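DNA helicase RecQ (Deinococcus radiodurans, PDB 4Q48) probably couples ATP hydrolysis to 3'-5' unwinding of duplex DNA, the chain here being its catalytic core of helicase, zinc-binding and RQC parts. Local coordinates at residues A92-T97 against E105-L110; A109-D114 against L134-V139; I68-L73 against V120-L125; N87-A92 against L115-V120. All blocks are in the same frame, centred on the assembly; numbering follows the deposited sequence.

From the N terminus, strand 66-70 comes first, and its contact with 120-125 (interaction 3) closes the outer loop. Nested within that loop, interaction 4 sets 87-92 beside 115-120, two neighbouring strands of the parallel sheet. Interaction 1 is nested deeper again: the edge strand 91-94 meets helix 100-111, which leads back to strand 117-120. Interaction 2 starts where interaction 1 ends, sharing A109 and L110, and runs on to 134-139, so it crosses interactions 3 and 4. A92 is common to interactions 1 and 4, and V120 to interactions 3 and 4. Together they tie three adjacent strands of the first helicase domain to the helices that cover one face.

Interaction 1 of 4, residues A92-T97 against E105-L110; sequences AFLNST and EVEDAL
Strand 91-94 at the sheet edge and helix 100-111 are the first two elements of a beta-alpha-beta crossover that returns through strand 117-120. The short axes of strand 92-94 and helix 105-110 pass 8.8 Å apart at 122°; V106 and L94 supply most of the buried surface, V106 slightly more. The CB of V106 already lies beside the tip of L94, 4.0 Å from L94 CD1. From there the two methyls part. CG1, anti to the backbone N (chi1 171°), enters between two strand side chains, with A92 CB at 3.8 Å and L94 CD1 at 3.9 Å. CG2, beside the backbone N, turns to the strand backbone and lies 3.8 Å from F93 O. L94 holds its CG anti to its own N (chi1 -163°), and the two side chains run antiparallel alongside one another. E107 CG reaches the same methyl, L94 CD1, at 4.1 Å; the E107 carboxylate continues to a salt bridge with R129. L118 of strand 117-120 backs A92, L94 and V106, while F93 leaves the other face toward M77 and V81 of helix 74-84. Past the strand, T97 OG1 donates to N95 OD1 over 2.7 Å, in the plane of the amide carbonyl.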
loop_
_atom_site.group_PDB
_atom_site.type_symbol
_atom_site.label_atom_id
_atom_site.label_comp_id
_atom_site.label_asym_id
_atom_site.label_seq_id
_atom_site.Cartn_x
_atom_site.Cartn_y
_atom_site.Cartn_z
ATOM N N ALA A 92 -17.886 13.982 -16.772
ATOM C CA ALA A 92 -17.223 14.241 -18.034
ATOM C C ALA A 92 -15.728 14.172 -17.874
ATOM O O ALA A 92 -15.228 14.040 -16.758
ATOM C CB ALA A 92 -17.641 15.583 -18.570
ATOM N N PHE A 93 -15.012 14.230 -18.992
ATOM C CA PHE A 93 -13.555 14.181 -18.937
ATOM C C PHE A 93 -12.962 15.342 -19.620
ATOM O O PHE A 93 -13.387 15.710 -20.708
ATOM C CB PHE A 93 -12.977 12.944 -19.620
ATOM C CG PHE A 93 -13.503 11.690 -19.097
ATOM C CD1 PHE A 93 -13.173 11.276 -17.819
ATOM C CD2 PHE A 93 -14.348 10.918 -19.863
ATOM C CE1 PHE A 93 -13.671 10.104 -17.302
ATOM C CE2 PHE A 93 -14.851 9.745 -19.361
ATOM C CZ PHE A 93 -14.501 9.331 -18.074
ATOM N N LEU A 94 -11.911 15.851 -19.004
ATOM C CA LEU A 94 -11.171 16.955 -19.534
ATOM C C LEU A 94 -9.689 16.552 -19.538
ATOM O O LEU A 94 -9.092 16.340 -18.482
ATOM C CB LEU A 94 -11.449 18.186 -18.679
ATOM C CG LEU A 94 -11.134 19.599 -19.147
ATOM C CD1 LEU A 94 -12.123 19.982 -20.231
ATOM C CD2 LEU A 94 -11.255 20.544 -17.951
ATOM N N ASN A 95 -9.115 16.447 -20.736
ATOM C CA ASN A 95 -7.696 16.135 -20.916
ATOM C C ASN A 95 -7.251 16.451 -22.345
ATOM O O ASN A 95 -8.082 16.673 -23.235
ATOM C CB ASN A 95 -7.403 14.664 -20.608
ATOM C CG ASN A 95 -8.377 13.727 -21.291
ATOM O OD1 ASN A 95 -8.331 13.556 -22.507
ATOM N ND2 ASN A 95 -9.263 13.114 -20.512
ATOM N N SER A 96 -5.942 16.432 -22.578
ATOM C CA SER A 96 -5.418 16.835 -23.878
ATOM C C SER A 96 -5.530 15.774 -24.977
ATOM O O SER A 96 -5.156 16.035 -26.116
ATOM C CB SER A 96 -3.964 17.285 -23.732
ATOM O OG SER A 96 -3.909 18.519 -23.026
ATOM N N THR A 97 -6.056 14.594 -24.658
ATOM C CA THR A 97 -6.438 13.652 -25.706
ATOM C C THR A 97 -7.648 14.177 -26.474
ATOM O O THR A 97 -8.047 13.588 -27.471
ATOM C CB THR A 97 -6.810 12.248 -25.150
ATOM O OG1 THR A 97 -8.205 12.199 -24.783
ATOM C CG2 THR A 97 -5.916 11.868 -23.968
ATOM N N GLU A 105 -16.582 22.248 -24.839
ATOM C CA GLU A 105 -17.980 21.999 -24.449
ATOM C C GLU A 105 -18.122 21.310 -23.106
ATOM O O GLU A 105 -19.186 21.383 -22.475
ATOM C CB GLU A 105 -18.685 21.137 -25.505
ATOM C CG GLU A 105 -18.196 21.373 -26.930
ATOM C CD GLU A 105 -18.905 20.515 -27.968
ATOM O OE1 GLU A 105 -19.692 21.080 -28.762
ATOM O OE2 GLU A 105 -18.783 19.264 -27.894
ATOM N N VAL A 106 -17.041 20.709 -22.629
ATOM C CA VAL A 106 -17.029 20.186 -21.283
ATOM C C VAL A 106 -16.845 21.380 -20.368
ATOM O O VAL A 106 -17.465 21.491 -19.299
ATOM C CB VAL A 106 -15.922 19.132 -21.107
ATOM C CG1 VAL A 106 -15.760 18.730 -19.653
ATOM C CG2 VAL A 106 -16.263 17.918 -21.955
ATOM N N GLU A 107 -16.003 22.295 -20.817
ATOM C CA GLU A 107 -15.835 23.551 -20.118
ATOM C C GLU A 107 -17.158 24.317 -20.021
ATOM O O GLU A 107 -17.468 24.837 -18.936
ATOM C CB GLU A 107 -14.760 24.391 -20.794
ATOM C CG GLU A 107 -13.391 23.906 -20.425
ATOM C CD GLU A 107 -12.316 24.556 -21.238
ATOM O OE1 GLU A 107 -12.666 25.250 -22.215
ATOM O OE2 GLU A 107 -11.124 24.378 -20.900
ATOM N N ASP A 108 -17.929 24.377 -21.116
ATOM C CA ASP A 108 -19.218 25.071 -21.067
ATOM C C ASP A 108 -20.108 24.379 -20.066
ATOM O O ASP A 108 -20.796 25.009 -19.267
ATOM C CB ASP A 108 -19.939 25.081 -22.425
ATOM C CG ASP A 108 -19.593 26.294 -23.287
ATOM O OD1 ASP A 108 -18.588 26.999 -23.013
ATOM O OD2 ASP A 108 -20.345 26.524 -24.265
ATOM N N ALA A 109 -20.039 23.056 -20.090
ATOM C CA ALA A 109 -20.919 22.259 -19.275
ATOM C C ALA A 109 -20.537 22.414 -17.819
ATOM O O ALA A 109 -21.404 22.511 -16.947
ATOM C CB ALA A 109 -20.858 20.796 -19.725
ATOM N N LEU A 110 -19.233 22.504 -17.573
ATOM C CA LEU A 110 -18.726 22.787 -16.248
ATOM C C LEU A 110 -19.243 24.152 -15.759
ATOM O O LEU A 110 -19.802 24.282 -14.658
ATOM C CB LEU A 110 -17.197 22.763 -16.268
ATOM C CG LEU A 110 -16.453 23.192 -15.005
ATOM C CD1 LEU A 110 -16.704 22.211 -13.860
ATOM C CD2 LEU A 110 -14.964 23.326 -15.281
#

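Interaction 2 of 4, residues A109-D114 against L134-V139; sequences ALLRGD and LERAPV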
loop_
_atom_site.group_PDB
_atom_site.type_symbol
_atom_site.label_atom_id
_atom_site.label_comp_id
_atom_site.label_asym_id
_atom_site.label_seq_id
_atom_site.Cartn_x
_atom_site.Cartn_y
_atom_site.Cartn_z
ATOM N N ALA A 109 -20.039 23.056 -20.090
ATOM C CA ALA A 109 -20.919 22.259 -19.275
ATOM C C ALA A 109 -20.537 22.414 -17.819
ATOM O O ALA A 109 -21.404 22.511 -16.947
ATOM C CB ALA A 109 -20.858 20.796 -19.725
ATOM N N LEU A 110 -19.233 22.504 -17.573
ATOM C CA LEU A 110 -18.726 22.787 -16.248
ATOM C C LEU A 110 -19.243 24.152 -15.759
ATOM O O LEU A 110 -19.802 24.282 -14.658
ATOM C CB LEU A 110 -17.197 22.763 -16.268
ATOM C CG LEU A 110 -16.453 23.192 -15.005
ATOM C CD1 LEU A 110 -16.704 22.211 -13.860
ATOM C CD2 LEU A 110 -14.964 23.326 -15.281
ATOM N N LEU A 111 -19.108 25.163 -16.611
ATOM C CA LEU A 111 -19.474 26.511 -16.222
ATOM C C LEU A 111 -20.960 26.649 -15.962
ATOM O O LEU A 111 -21.362 27.463 -15.126
ATOM C CB LEU A 111 -18.996 27.515 -17.274
ATOM C CG LEU A 111 -17.477 27.658 -17.135
ATOM C CD1 LEU A 111 -16.816 28.519 -18.191
ATOM C CD2 LEU A 111 -17.187 28.194 -15.764
ATOM N N ARG A 112 -21.772 25.842 -16.646
ATOM C CA ARG A 112 -23.237 25.938 -16.536
ATOM C C ARG A 112 -23.829 25.084 -15.426
ATOM O O ARG A 112 -25.065 24.996 -15.299
ATOM C CB ARG A 112 -23.905 25.517 -17.854
ATOM C CG ARG A 112 -24.019 26.580 -18.927
ATOM C CD ARG A 112 -24.951 26.102 -20.044
ATOM N NE ARG A 112 -25.817 27.184 -20.521
ATOM C CZ ARG A 112 -26.988 27.505 -19.973
ATOM N NH1 ARG A 112 -27.464 26.824 -18.941
ATOM N NH2 ARG A 112 -27.702 28.503 -20.469
ATOM N N GLY A 113 -22.955 24.536 -14.578
ATOM C CA GLY A 113 -23.362 23.717 -13.443
ATOM C C GLY A 113 -24.010 22.410 -13.895
ATOM O O GLY A 113 -24.841 21.842 -13.213
ATOM N N ASP A 114 -23.597 21.932 -15.061
ATOM C CA ASP A 114 -24.229 20.786 -15.697
ATOM C C ASP A 114 -23.602 19.434 -15.326
ATOM O O ASP A 114 -24.128 18.380 -15.672
ATOM C CB ASP A 114 -24.129 20.941 -17.226
ATOM C CG ASP A 114 -25.301 21.669 -17.833
ATOM O OD1 ASP A 114 -26.311 21.930 -17.118
ATOM O OD2 ASP A 114 -25.196 21.951 -19.056
ATOM N N LEU A 134 -11.979 27.419 -13.100
ATOM C CA LEU A 134 -12.474 26.815 -11.887
ATOM C C LEU A 134 -12.933 27.892 -10.933
ATOM O O LEU A 134 -13.921 27.722 -10.209
ATOM C CB LEU A 134 -11.376 25.954 -11.269
ATOM C CG LEU A 134 -11.151 24.650 -12.056
ATOM C CD1 LEU A 134 -9.857 23.986 -11.654
ATOM C CD2 LEU A 134 -12.320 23.701 -11.832
ATOM N N GLU A 135 -12.230 29.024 -10.959
ATOM C CA GLU A 135 -12.537 30.128 -10.066
ATOM C C GLU A 135 -13.916 30.696 -10.374
ATOM O O GLU A 135 -14.609 31.182 -9.464
ATOM C CB GLU A 135 -11.464 31.200 -10.163
ATOM C CG GLU A 135 -10.427 31.093 -9.075
ATOM C CD GLU A 135 -9.254 32.052 -9.260
ATOM O OE1 GLU A 135 -9.277 32.856 -10.209
ATOM O OE2 GLU A 135 -8.284 31.975 -8.469
ATOM N N ARG A 136 -14.314 30.601 -11.648
ATOM C CA ARG A 136 -15.642 31.043 -12.083
ATOM C C ARG A 136 -16.594 29.878 -12.461
ATOM O O ARG A 136 -17.516 30.051 -13.251
ATOM C CB ARG A 136 -15.506 32.055 -13.251
ATOM C CG ARG A 136 -14.535 31.671 -14.376
ATOM C CD ARG A 136 -14.251 32.844 -15.317
ATOM N NE ARG A 136 -13.874 32.495 -16.699
ATOM C CZ ARG A 136 -14.739 32.214 -17.675
ATOM N NH1 ARG A 136 -16.039 32.259 -17.450
ATOM N NH2 ARG A 136 -14.307 31.917 -18.891
ATOM N N ALA A 137 -16.381 28.707 -11.863
ATOM C CA ALA A 137 -17.286 27.562 -12.035
ATOM C C ALA A 137 -17.790 27.061 -10.680
ATOM O O ALA A 137 -17.107 27.201 -9.661
ATOM C CB ALA A 137 -16.596 26.445 -12.782
ATOM N N PRO A 138 -19.002 26.488 -10.653
ATOM C CA PRO A 138 -19.557 26.066 -9.367
ATOM C C PRO A 138 -18.914 24.771 -8.919
ATOM O O PRO A 138 -19.237 23.704 -9.447
ATOM C CB PRO A 138 -21.031 25.886 -9.670
ATOM C CG PRO A 138 -21.087 25.612 -11.115
ATOM C CD PRO A 138 -19.971 26.341 -11.746
ATOM N N VAL A 139 -17.995 24.856 -7.965
ATOM C CA VAL A 139 -17.230 23.686 -7.578
ATOM C C VAL A 139 -17.609 23.197 -6.184
ATOM O O VAL A 139 -17.631 23.971 -5.213
ATOM C CB VAL A 139 -15.711 23.980 -7.622
ATOM C CG1 VAL A 139 -14.930 22.784 -7.146
ATOM C CG2 VAL A 139 -15.285 24.391 -9.015
#
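L111 sets CG anti to its carbonyl carbon (chi1 -74°) and is extended at chi2 (174°), which brings a side chain that starts away from 134-139 round to it. R136 takes the crowded first torsion, CG between N and carbonyl carbon (chi1 46°), then runs straight to NE and crosses L111 obliquely, NH1 lying 3.9 Å from L111 CD1. The other L111 methyl, CD2, rests on A137 CB at 3.5 Å, and L110 CG meets the same CB at 3.9 Å. After L111 the helix ends in a Schellman motif: D114 N binds A109 O at 2.9 Å and G113 N binds L110 O at 3.2 Å, with G113 at positive phi as the C-prime residue. The P138 ring packs against this turn, its CD 3.6 Å from L110 O and its CG 3.8 Å from G113 CA. An alanine here would remove CG and CD and would probably loosen the packing against the end of the helix. The contact thus joins the end of helix 100-111 to the loop 136-138 that leads from helix 128-135 into strand 139-145; strand 66-70 lies alongside, with T66 bonded to the P138 backbone and touching L110, and I68 touching L134.

Interaction 3 of 4, residues I68-L73 against V120-L125; sequences IVVSPL and VAPERL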
loop_
_atom_site.group_PDB
_atom_site.type_symbol
_atom_site.label_atom_id
_atom_site.label_comp_id
_atom_site.label_asym_id
_atom_site.label_seq_id
_atom_site.Cartn_x
_atom_site.Cartn_y
_atom_site.Cartn_z
ATOM N N ILE A 68 -14.428 17.947 -8.513
ATOM C CA ILE A 68 -13.308 17.975 -9.439
ATOM C C ILE A 68 -12.360 16.861 -9.028
ATOM O O ILE A 68 -11.695 16.966 -8.010
ATOM C CB ILE A 68 -12.577 19.340 -9.405
ATOM C CG1 ILE A 68 -13.554 20.482 -9.667
ATOM C CG2 ILE A 68 -11.470 19.380 -10.419
ATOM C CD1 ILE A 68 -14.299 20.340 -10.972
ATOM N N VAL A 69 -12.298 15.796 -9.818
ATOM C CA VAL A 69 -11.510 14.612 -9.452
ATOM C C VAL A 69 -10.202 14.611 -10.227
ATOM O O VAL A 69 -10.191 14.599 -11.453
ATOM C CB VAL A 69 -12.279 13.284 -9.723
ATOM C CG1 VAL A 69 -11.547 12.109 -9.150
ATOM C CG2 VAL A 69 -13.673 13.342 -9.144
ATOM N N VAL A 70 -9.094 14.663 -9.507
ATOM C CA VAL A 70 -7.806 14.599 -10.151
ATOM C C VAL A 70 -7.295 13.164 -10.237
ATOM O O VAL A 70 -7.234 12.464 -9.226
ATOM C CB VAL A 70 -6.804 15.445 -9.404
ATOM C CG1 VAL A 70 -5.628 15.762 -10.304
ATOM C CG2 VAL A 70 -7.473 16.707 -8.927
ATOM N N SER A 71 -6.943 12.726 -11.443
ATOM C CA SER A 71 -6.415 11.378 -11.662
ATOM C C SER A 71 -5.560 11.293 -12.937
ATOM O O SER A 71 -5.889 11.895 -13.978
ATOM C CB SER A 71 -7.548 10.340 -11.726
ATOM O OG SER A 71 -7.100 9.118 -12.300
ATOM N N PRO A 72 -4.460 10.534 -12.858
ATOM C CA PRO A 72 -3.596 10.263 -14.006
ATOM C C PRO A 72 -4.158 9.219 -14.972
ATOM O O PRO A 72 -3.780 9.220 -16.148
ATOM C CB PRO A 72 -2.305 9.770 -13.359
ATOM C CG PRO A 72 -2.654 9.429 -11.926
ATOM C CD PRO A 72 -4.073 9.755 -11.674
ATOM N N LEU A 73 -5.049 8.354 -14.493
ATOM C CA LEU A 73 -5.552 7.234 -15.295
ATOM C C LEU A 73 -6.550 7.679 -16.361
ATOM O O LEU A 73 -7.740 7.363 -16.284
ATOM C CB LEU A 73 -6.207 6.187 -14.381
ATOM C CG LEU A 73 -5.473 5.853 -13.074
ATOM C CD1 LEU A 73 -6.262 4.880 -12.217
ATOM C CD2 LEU A 73 -4.093 5.281 -13.382
ATOM N N VAL A 120 -10.354 15.041 -14.488
ATOM C CA VAL A 120 -9.406 15.880 -15.190
ATOM C C VAL A 120 -7.971 15.438 -14.931
ATOM O O VAL A 120 -7.548 15.279 -13.795
ATOM C CB VAL A 120 -9.600 17.373 -14.773
ATOM C CG1 VAL A 120 -9.703 17.498 -13.258
ATOM C CG2 VAL A 120 -8.499 18.274 -15.329
ATOM N N ALA A 121 -7.233 15.225 -16.006
ATOM C CA ALA A 121 -5.837 14.897 -15.906
ATOM C C ALA A 121 -5.126 16.073 -15.249
ATOM O O ALA A 121 -5.499 17.223 -15.463
ATOM C CB ALA A 121 -5.263 14.609 -17.277
ATOM N N PRO A 122 -4.078 15.785 -14.467
ATOM C CA PRO A 122 -3.263 16.805 -13.796
ATOM C C PRO A 122 -2.709 17.817 -14.779
ATOM O O PRO A 122 -2.585 19.008 -14.488
ATOM C CB PRO A 122 -2.127 15.984 -13.182
ATOM C CG PRO A 122 -2.693 14.626 -13.023
ATOM C CD PRO A 122 -3.624 14.419 -14.159
ATOM N N GLU A 123 -2.393 17.316 -15.964
ATOM C CA GLU A 123 -1.829 18.119 -17.040
ATOM C C GLU A 123 -2.815 19.235 -17.399
ATOM O O GLU A 123 -2.431 20.399 -17.525
ATOM C CB GLU A 123 -1.493 17.208 -18.238
ATOM C CG GLU A 123 -1.554 17.848 -19.601
ATOM C CD GLU A 123 -2.967 17.880 -20.163
ATOM O OE1 GLU A 123 -3.785 17.007 -19.783
ATOM O OE2 GLU A 123 -3.256 18.787 -20.974
ATOM N N ARG A 124 -4.088 18.878 -17.553
ATOM C CA ARG A 124 -5.100 19.891 -17.803
ATOM C C ARG A 124 -5.287 20.820 -16.589
ATOM O O ARG A 124 -5.301 22.031 -16.747
ATOM C CB ARG A 124 -6.429 19.237 -18.175
ATOM C CG ARG A 124 -7.373 20.158 -18.918
ATOM C CD ARG A 124 -6.817 20.459 -20.284
ATOM N NE ARG A 124 -7.713 21.295 -21.063
ATOM C CZ ARG A 124 -7.501 21.598 -22.333
ATOM N NH1 ARG A 124 -6.426 21.116 -22.946
ATOM N NH2 ARG A 124 -8.361 22.366 -22.991
ATOM N N LEU A 125 -5.418 20.252 -15.391
ATOM C CA LEU A 125 -5.747 21.015 -14.193
ATOM C C LEU A 125 -4.752 22.118 -13.856
ATOM O O LEU A 125 -5.142 23.219 -13.459
ATOM C CB LEU A 125 -5.872 20.094 -12.984
ATOM C CG LEU A 125 -6.004 20.838 -11.654
ATOM C CD1 LEU A 125 -7.365 21.483 -11.580
ATOM C CD2 LEU A 125 -5.794 19.935 -10.438
#
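I68 opens the contact with CG2, anti to its backbone N, set obliquely 3.8 Å from V120 CG1; its surroundings also include L118, L134 and V139. V69 turns its side chain to the other sheet face, the one nearer S53 of the ADP site, and contributes its carbonyl: V120 N donates to V69 O over 3.1 Å, with 161° at the hydrogen and the N-H arriving nearly along the C=O axis. V70 pairs with V120 in a parallel bridge, the two CA atoms 5.4 Å apart and both side chains on one face. On that face the V70 methyls divide the work. CG1 reaches P122 CG at 4.2 Å, and CG2 meets L125 CD2 at 3.9 Å, the two side chains crossing at about a right angle. At S71 the strand is over. Its carbonyl O faces the start of helix 122-125: A121 CA makes a straight CA-H...O contact with S71 O at 3.6 Å, and P122 CD is close by. S71 OG meanwhile accepts from L73 N in an ST turn, and P72 brings its CA beside P122 CD. A121 is the N-cap, and its O takes the first helical bond from L125 N at 3.0 Å. The sequences SPL and APER probably correspond to motifs Ia and Ib of this helicase superfamily. One conventional hydrogen bond spans the segments; the rest is apolar contact and C-H...O, consistent with P122, which has no N-H, following directly where the strands part.

Interaction 4 of 4, residues N87-A92 against L115-V120; sequences NGVRAA and LDLLYV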
loop_
_atom_site.group_PDB
_atom_site.type_symbol
_atom_site.label_atom_id
_atom_site.label_comp_id
_atom_site.label_asym_id
_atom_site.label_seq_id
_atom_site.Cartn_x
_atom_site.Cartn_y
_atom_site.Cartn_z
ATOM N N ASN A 87 -26.399 5.642 -13.957
ATOM C CA ASN A 87 -26.953 5.665 -12.621
ATOM C C ASN A 87 -27.776 6.948 -12.479
ATOM O O ASN A 87 -28.658 7.058 -11.628
ATOM C CB ASN A 87 -25.828 5.613 -11.562
ATOM C CG ASN A 87 -24.765 4.527 -11.854
ATOM O OD1 ASN A 87 -25.018 3.561 -12.581
ATOM N ND2 ASN A 87 -23.568 4.696 -11.274
ATOM N N GLY A 88 -27.512 7.895 -13.373
ATOM C CA GLY A 88 -28.182 9.186 -13.373
ATOM C C GLY A 88 -27.162 10.315 -13.268
ATOM O O GLY A 88 -27.414 11.439 -13.693
ATOM N N VAL A 89 -25.992 9.992 -12.733
ATOM C CA VAL A 89 -24.944 10.968 -12.483
ATOM C C VAL A 89 -24.314 11.569 -13.757
ATOM O O VAL A 89 -23.969 10.866 -14.709
ATOM C CB VAL A 89 -23.844 10.325 -11.615
ATOM C CG1 VAL A 89 -22.750 11.316 -11.278
ATOM C CG2 VAL A 89 -24.463 9.682 -10.366
ATOM N N ARG A 90 -24.166 12.890 -13.757
ATOM C CA ARG A 90 -23.595 13.596 -14.900
ATOM C C ARG A 90 -22.090 13.776 -14.674
ATOM O O ARG A 90 -21.686 14.360 -13.669
ATOM C CB ARG A 90 -24.290 14.943 -15.085
ATOM C CG ARG A 90 -25.796 14.904 -14.777
ATOM C CD ARG A 90 -26.354 16.300 -14.641
ATOM N NE ARG A 90 -26.199 16.774 -13.263
ATOM C CZ ARG A 90 -26.410 18.027 -12.870
ATOM N NH1 ARG A 90 -26.790 18.947 -13.747
ATOM N NH2 ARG A 90 -26.228 18.359 -11.603
ATOM N N ALA A 91 -21.265 13.266 -15.581
ATOM C CA ALA A 91 -19.826 13.409 -15.427
ATOM C C ALA A 91 -19.137 13.535 -16.775
ATOM O O ALA A 91 -19.711 13.181 -17.806
ATOM C CB ALA A 91 -19.258 12.249 -14.665
ATOM N N ALA A 92 -17.886 13.982 -16.772
ATOM C CA ALA A 92 -17.223 14.241 -18.034
ATOM C C ALA A 92 -15.728 14.172 -17.874
ATOM O O ALA A 92 -15.228 14.040 -16.758
ATOM C CB ALA A 92 -17.641 15.583 -18.570
ATOM N N LEU A 115 -22.483 19.453 -14.615
ATOM C CA LEU A 115 -21.802 18.203 -14.266
ATOM C C LEU A 115 -21.892 17.964 -12.763
ATOM O O LEU A 115 -22.046 18.906 -11.958
ATOM C CB LEU A 115 -20.340 18.236 -14.704
ATOM C CG LEU A 115 -20.162 18.771 -16.128
ATOM C CD1 LEU A 115 -18.693 18.801 -16.555
ATOM C CD2 LEU A 115 -21.003 17.992 -17.095
ATOM N N ASP A 116 -21.876 16.699 -12.389
ATOM C CA ASP A 116 -21.763 16.355 -10.993
ATOM C C ASP A 116 -20.312 16.051 -10.688
ATOM O O ASP A 116 -19.811 16.299 -9.590
ATOM C CB ASP A 116 -22.642 15.166 -10.674
ATOM C CG ASP A 116 -24.087 15.482 -10.818
ATOM O OD1 ASP A 116 -24.580 16.309 -10.008
ATOM O OD2 ASP A 116 -24.721 14.886 -11.719
ATOM N N LEU A 117 -19.650 15.482 -11.683
ATOM C CA LEU A 117 -18.257 15.113 -11.566
ATOM C C LEU A 117 -17.507 15.535 -12.800
ATOM O O LEU A 117 -18.023 15.456 -13.912
ATOM C CB LEU A 117 -18.092 13.607 -11.359
ATOM C CG LEU A 117 -18.710 13.078 -10.082
ATOM C CD1 LEU A 117 -18.849 11.588 -10.187
ATOM C CD2 LEU A 117 -17.871 13.490 -8.900
ATOM N N LEU A 118 -16.306 16.040 -12.594
ATOM C CA LEU A 118 -15.408 16.299 -13.688
ATOM C C LEU A 118 -14.084 15.588 -13.436
ATOM O O LEU A 118 -13.361 15.878 -12.473
ATOM C CB LEU A 118 -15.183 17.787 -13.870
ATOM C CG LEU A 118 -14.211 18.009 -15.026
ATOM C CD1 LEU A 118 -14.868 17.626 -16.331
ATOM C CD2 LEU A 118 -13.736 19.432 -15.073
ATOM N N TYR A 119 -13.783 14.622 -14.289
ATOM C CA TYR A 119 -12.505 13.930 -14.228
ATOM C C TYR A 119 -11.481 14.684 -15.084
ATOM O O TYR A 119 -11.709 14.943 -16.269
ATOM C CB TYR A 119 -12.687 12.469 -14.676
ATOM C CG TYR A 119 -13.378 11.605 -13.634
ATOM C CD1 TYR A 119 -14.760 11.459 -13.603
ATOM C CD2 TYR A 119 -12.643 10.976 -12.654
ATOM C CE1 TYR A 119 -15.374 10.674 -12.632
ATOM C CE2 TYR A 119 -13.238 10.200 -11.702
ATOM C CZ TYR A 119 -14.592 10.046 -11.682
ATOM O OH TYR A 119 -15.127 9.253 -10.685
ATOM N N VAL A 120 -10.354 15.041 -14.488
ATOM C CA VAL A 120 -9.406 15.880 -15.190
ATOM C C VAL A 120 -7.971 15.438 -14.931
ATOM O O VAL A 120 -7.548 15.279 -13.795
ATOM C CB VAL A 120 -9.600 17.373 -14.773
ATOM C CG1 VAL A 120 -9.703 17.498 -13.258
ATOM C CG2 VAL A 120 -8.499 18.274 -15.329
#
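D116 OD2 is gripped by two donors of a single residue: R90 N, at 2.9 Å and nearly straight (161°), on its anti lone pair, and R90 NE, also at 2.9 Å, from above the carboxylate plane. R90 NH2 adds a bond of 3.1 Å to D116 OD1, so the salt bridge is side-on, one nitrogen to each oxygen. A bend at chi3 (-87°) folds the arginine back over D116; the oxygens lie near the guanidinium plane, yet the two flat groups are turned 60° apart. R90 O is doubly held as well, by D116 N at 2.7 Å from above the carbonyl plane and by L117 N at 3.1 Å within it. Beyond this the strands run parallel, A91 bridging L117 and A92 bridging L118; Y119 N donates to A92 O at 2.9 Å, whereas A92 N to L117 O is weak. A91 CB packs on L117 CB at 3.8 Å, and on the opposite face A92 CB meets L115 CD1 at 3.9 Å. Y119 OH bonds to Y56 and Q57 of helix 50-62, near S53 of the ADP site. An alanine at D116 would delete both carboxylate oxygens and would probably leave R90 less fixed, its backbone N losing this acceptor. Charge pairing thus reinforces the backbone bonds where the edge strand begins, and the arginine probably helps keep the aspartate ionised.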